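PDB 3DY0: plasma serine protease inhibitor from Homo sapiens, which inhibits serine proteases in blood plasma and other body fluids by binding irreversibly to their active-site serine, in a heparin-dependent manner. Local coordinates for residues K280-P283 / S284-I287. Sequence-based numbering, arbitrary orientation.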
ATOM      1  N   LYS A 280      -2.657  13.406   7.974  1.00 13.30           N
ATOM      2  CA  LYS A 280      -3.622  13.465   9.067  1.00 15.75           C
ATOM      3  C   LYS A 280      -3.629  12.161   9.857  1.00 15.43           C
ATOM      4  O   LYS A 280      -4.118  12.109  10.987  1.00 19.11           O
ATOM      5  CB  LYS A 280      -5.023  13.737   8.518  1.00 15.79           C
ATOM      6  CG  LYS A 280      -5.151  15.054   7.772  1.00 19.06           C
ATOM      7  N   VAL A 281      -3.061  11.118   9.259  1.00 14.05           N
ATOM      8  CA  VAL A 281      -3.025   9.792   9.862  1.00 14.01           C
ATOM      9  C   VAL A 281      -1.702   9.411  10.523  1.00 12.39           C
ATOM     10  O   VAL A 281      -1.684   8.870  11.629  1.00 12.98           O
ATOM     11  CB  VAL A 281      -3.348   8.717   8.793  1.00 14.77           C
ATOM     12  CG1 VAL A 281      -3.380   7.339   9.421  1.00 17.63           C
ATOM     13  CG2 VAL A 281      -4.679   9.041   8.119  1.00 16.90           C
ATOM     14  N   LEU A 282      -0.596   9.693   9.846  1.00 12.04           N
ATOM     15  CA  LEU A 282       0.714   9.325  10.369  1.00 13.92           C
ATOM     16  C   LEU A 282       1.044   9.811  11.781  1.00 13.32           C
ATOM     17  O   LEU A 282       1.823   9.173  12.493  1.00 12.32           O
ATOM     18  CB  LEU A 282       1.797   9.729   9.365  1.00 13.04           C
ATOM     19  CG  LEU A 282       1.723   8.860   8.099  1.00 14.92           C
ATOM     20  CD1 LEU A 282       2.660   9.393   7.036  1.00 14.27           C
ATOM     21  CD2 LEU A 282       2.070   7.418   8.448  1.00 16.71           C
ATOM     22  N   PRO A 283       0.479  10.952  12.209  1.00 12.94           N
ATOM     23  CA  PRO A 283       0.809  11.371  13.573  1.00 15.18           C
ATOM     24  C   PRO A 283       0.396  10.287  14.580  1.00 16.21           C
ATOM     25  O   PRO A 283       0.918  10.233  15.693  1.00 16.11           O
ATOM     26  CB  PRO A 283       0.012  12.662  13.730  1.00 14.35           C
ATOM     27  CG  PRO A 283       0.096  13.250  12.360  1.00 14.36           C
ATOM     28  CD  PRO A 283      -0.160  12.050  11.461  1.00 12.44           C
ATOM     29  N   SER A 284      -0.533   9.421  14.174  1.00 16.70           N
ATOM     30  CA  SER A 284      -1.000   8.333  15.034  1.00 16.97           C
ATOM     31  C   SER A 284       0.099   7.295  15.227  1.00 16.53           C
ATOM     32  O   SER A 284       0.040   6.478  16.148  1.00 17.20           O
ATOM     33  CB  SER A 284      -2.236   7.656  14.432  1.00 18.38           C
ATOM     34  OG  SER A 284      -3.349   8.527  14.459  1.00 21.82           O
ATOM     35  N   LEU A 285       1.085   7.321  14.337  1.00 14.93           N
ATOM     36  CA  LEU A 285       2.219   6.410  14.412  1.00 13.29           C
ATOM     37  C   LEU A 285       3.443   7.163  14.926  1.00 13.51           C
ATOM     38  O   LEU A 285       4.574   6.680  14.832  1.00 13.74           O
ATOM     39  CB  LEU A 285       2.524   5.805  13.037  1.00 12.73           C
ATOM     40  CG  LEU A 285       1.691   4.583  12.633  1.00 12.96           C
ATOM     41  CD1 LEU A 285       0.233   4.974  12.473  1.00 14.91           C
ATOM     42  CD2 LEU A 285       2.244   4.003  11.339  1.00 14.34           C
ATOM     43  N   GLY A 286       3.207   8.358  15.461  1.00 12.53           N
ATOM     44  CA  GLY A 286       4.295   9.154  15.998  1.00 11.45           C
ATOM     45  C   GLY A 286       5.059   9.983  14.983  1.00 11.19           C
ATOM     46  O   GLY A 286       6.045  10.634  15.334  1.00 12.14           O
ATOM     47  N   ILE A 287       4.625   9.962  13.728  1.00 10.77           N
ATOM     48  CA  ILE A 287       5.295  10.735  12.683  1.00  9.61           C
ATOM     49  C   ILE A 287       4.509  12.030  12.521  1.00  8.99           C
ATOM     50  O   ILE A 287       3.487  12.067  11.832  1.00 10.65           O
ATOM     51  CB  ILE A 287       5.318   9.961  11.352  1.00 11.11           C
ATOM     52  CG1 ILE A 287       6.061   8.638  11.551  1.00 11.26           C
ATOM     53  CG2 ILE A 287       6.000  10.793  10.275  1.00 10.99           C
ATOM     54  CD1 ILE A 287       6.016   7.709  10.353  1.00 11.88           C
TER
HETATM   55  O   HOH W   1      -3.369  11.015  13.607  1.00 29.58           O
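L282 and I287 pack against each other across a short 3-10 turn, 282-284, in the loop between strands 259-277 and 307-319. L282 CB lies 4.0 Å from I287 CB. Beside them, L282 O accepts two hydrogen bonds, from L285 N at 2.7 Å and from I287 N at 3.2 Å. The two donors approach from opposite faces of the carbonyl plane. G286 N bonds to P283 O at 3.0 Å, from well above that carbonyl plane (73° out). The crossed I287-to-L282 and G286-to-P283 bonds form a Schellman motif. G286 makes the reversal with a positive phi of 84°. The apolar L282-I287 pair is the one expected of this motif.

I287 O sits over one face of the P283 ring, 3.6 Å from P283 CG. P283 CA also makes a CA-H...O contact with that oxygen. S284 OG lies beside its own backbone N (chi1 -68°), which turns it back toward V281 O. A water there bonds S284 OG at 2.6 Å and K280 O at 2.9 Å, with a weak bond to V281 O.

Farther out, V281 packs on L16, A19 and L20, and L285 reaches F12, so the turn joins this loop of the serpin body to helix 12-23 near the N-terminus. L282 touches F291. The turn's own N-H groups thus engage the carbonyls of L282 twice and P283 once, steeply, while L282, L285 and I287 are buried and water bridges the polar side.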